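Local atomic coordinates of PGRP-Hd - Peptidoglycan recognition protein homologue (Alvinella pompejana, PDB entry 3EP1), a protein that belongs to the peptidoglycan recognition proteins and, as in its relatives, probably binds bacterial cell-wall peptidoglycan in innate immunity. Residues R18-M22 and W96-G100. Numbering follows the deposited sequence.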
loop_
_atom_site.group_PDB
_atom_site.type_symbol
_atom_site.label_atom_id
_atom_site.label_comp_id
_atom_site.label_asym_id
_atom_site.label_seq_id
_atom_site.Cartn_x
_atom_site.Cartn_y
_atom_site.Cartn_z
ATOM N N ARG A 18 -22.148 -13.486 -5.607
ATOM C CA ARG A 18 -21.190 -14.013 -6.574
ATOM C C ARG A 18 -20.007 -13.045 -6.643
ATOM O O ARG A 18 -20.175 -11.835 -6.508
ATOM C CB ARG A 18 -21.846 -14.147 -7.958
ATOM C CG ARG A 18 -22.320 -12.832 -8.547
ATOM C CD ARG A 18 -23.454 -13.002 -9.579
ATOM N NE ARG A 18 -24.617 -13.680 -9.003
ATOM C CZ ARG A 18 -25.878 -13.502 -9.395
ATOM N NH1 ARG A 18 -26.163 -12.653 -10.380
ATOM N NH2 ARG A 18 -26.858 -14.175 -8.794
ATOM N N GLN A 19 -18.813 -13.583 -6.844
ATOM C CA GLN A 19 -17.612 -12.766 -6.915
ATOM C C GLN A 19 -16.940 -12.924 -8.273
ATOM O O GLN A 19 -16.442 -13.997 -8.605
ATOM C CB GLN A 19 -16.650 -13.172 -5.798
ATOM C CG GLN A 19 -15.302 -12.492 -5.862
ATOM C CD GLN A 19 -14.390 -12.897 -4.719
ATOM O OE1 GLN A 19 -14.709 -12.673 -3.549
ATOM N NE2 GLN A 19 -13.249 -13.496 -5.049
ATOM N N ILE A 20 -16.939 -11.859 -9.067
ATOM C CA ILE A 20 -16.314 -11.914 -10.380
ATOM C C ILE A 20 -14.932 -11.281 -10.312
ATOM O O ILE A 20 -14.796 -10.093 -10.007
ATOM C CB ILE A 20 -17.172 -11.183 -11.441
ATOM C CG1 ILE A 20 -18.555 -11.841 -11.524
ATOM C CG2 ILE A 20 -16.476 -11.223 -12.801
ATOM C CD1 ILE A 20 -19.444 -11.306 -12.645
ATOM N N LYS A 21 -13.904 -12.082 -10.585
ATOM C CA LYS A 21 -12.530 -11.590 -10.549
ATOM C C LYS A 21 -12.252 -10.615 -11.680
ATOM O O LYS A 21 -12.984 -10.560 -12.660
ATOM C CB LYS A 21 -11.544 -12.759 -10.597
ATOM C CG LYS A 21 -11.547 -13.574 -9.313
ATOM C CD LYS A 21 -10.516 -14.686 -9.347
ATOM C CE LYS A 21 -10.346 -15.324 -7.971
ATOM N NZ LYS A 21 -11.597 -15.961 -7.451
ATOM N N MET A 22 -11.189 -9.840 -11.534
ATOM C CA MET A 22 -10.841 -8.843 -12.534
ATOM C C MET A 22 -9.541 -9.167 -13.266
ATOM O O MET A 22 -8.479 -9.290 -12.644
ATOM C CB MET A 22 -10.738 -7.479 -11.854
ATOM C CG MET A 22 -10.362 -6.345 -12.767
ATOM S SD MET A 22 -10.371 -4.782 -11.891
ATOM C CE MET A 22 -12.071 -4.295 -12.144
ATOM N N TRP A 96 -9.677 -5.397 -3.688
ATOM C CA TRP A 96 -8.874 -5.380 -4.910
ATOM C C TRP A 96 -9.176 -6.622 -5.744
ATOM O O TRP A 96 -9.609 -7.646 -5.214
ATOM C CB TRP A 96 -7.368 -5.382 -4.593
ATOM C CG TRP A 96 -6.828 -4.179 -3.872
ATOM C CD1 TRP A 96 -6.222 -4.167 -2.651
ATOM C CD2 TRP A 96 -6.793 -2.827 -4.348
ATOM N NE1 TRP A 96 -5.808 -2.895 -2.337
ATOM C CE2 TRP A 96 -6.146 -2.053 -3.362
ATOM C CE3 TRP A 96 -7.242 -2.195 -5.513
ATOM C CZ2 TRP A 96 -5.939 -0.685 -3.502
ATOM C CZ3 TRP A 96 -7.037 -0.831 -5.654
ATOM C CH2 TRP A 96 -6.391 -0.091 -4.655
ATOM N N GLY A 97 -8.954 -6.517 -7.050
ATOM C CA GLY A 97 -9.156 -7.644 -7.943
ATOM C C GLY A 97 -10.554 -8.176 -8.194
ATOM O O GLY A 97 -10.697 -9.287 -8.696
ATOM N N VAL A 98 -11.582 -7.407 -7.860
ATOM C CA VAL A 98 -12.958 -7.849 -8.084
ATOM C C VAL A 98 -13.772 -6.749 -8.765
ATOM O O VAL A 98 -13.656 -5.582 -8.406
ATOM C CB VAL A 98 -13.664 -8.220 -6.758
ATOM C CG1 VAL A 98 -15.090 -8.663 -7.038
ATOM C CG2 VAL A 98 -12.900 -9.318 -6.039
ATOM N N VAL A 99 -14.601 -7.127 -9.737
ATOM C CA VAL A 99 -15.429 -6.156 -10.453
ATOM C C VAL A 99 -16.602 -5.673 -9.600
ATOM O O VAL A 99 -17.331 -6.473 -9.008
ATOM C CB VAL A 99 -15.977 -6.744 -11.782
ATOM C CG1 VAL A 99 -14.826 -7.103 -12.721
ATOM C CG2 VAL A 99 -16.804 -7.973 -11.496
ATOM N N GLY A 100 -16.767 -4.354 -9.527
ATOM C CA GLY A 100 -17.853 -3.792 -8.750
ATOM C C GLY A 100 -19.049 -3.475 -9.629
ATOM O O GLY A 100 -19.090 -3.878 -10.791
HETATM O O HOH W 1 -18.207 -9.052 -8.764
#
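Val99, Met22 and Val98 bury the most surface where 18-22 runs antiparallel to 96-100, joined by a single beta bridge. Lys21 and Val98 form a non-hydrogen-bonded pair (CA to CA 4.5 Å), flanked by two backbone hydrogen bonds: Val99 N to Ile20 O at 3.0 Å, nearly linear, and Met22 N to Gly97 O at 2.9 Å, more bent. Between them the CA-H groups of Val98 and Lys21 each approach one of the acceptor oxygens, Ile20 O and Gly97 O respectively, at 3.5 Å. Beyond Val99 N the backbones part enough for a water to bridge Ile20 N (3.1 Å) and Val99 O (2.7 Å), in place of a direct bond; Val99 O also accepts from Arg94. Val99 packs against Ile20 through CG2, 3.2 Å from Ile20 CB, and meets Met22 through CG1, 4.0 Å from Met22 CE. Val98 CG2 lies 4.0 Å from Gln19 CG. Gly97 has a positive phi, which favours glycine. The Trp96 ring meets Phe82 edge-to-face. The arrangement is an isolated antiparallel beta bridge, tying the loop before strand 26-33 to the one linking strands 90-92 and 110-115 of the mixed sheet in this amidase-like PGRP fold.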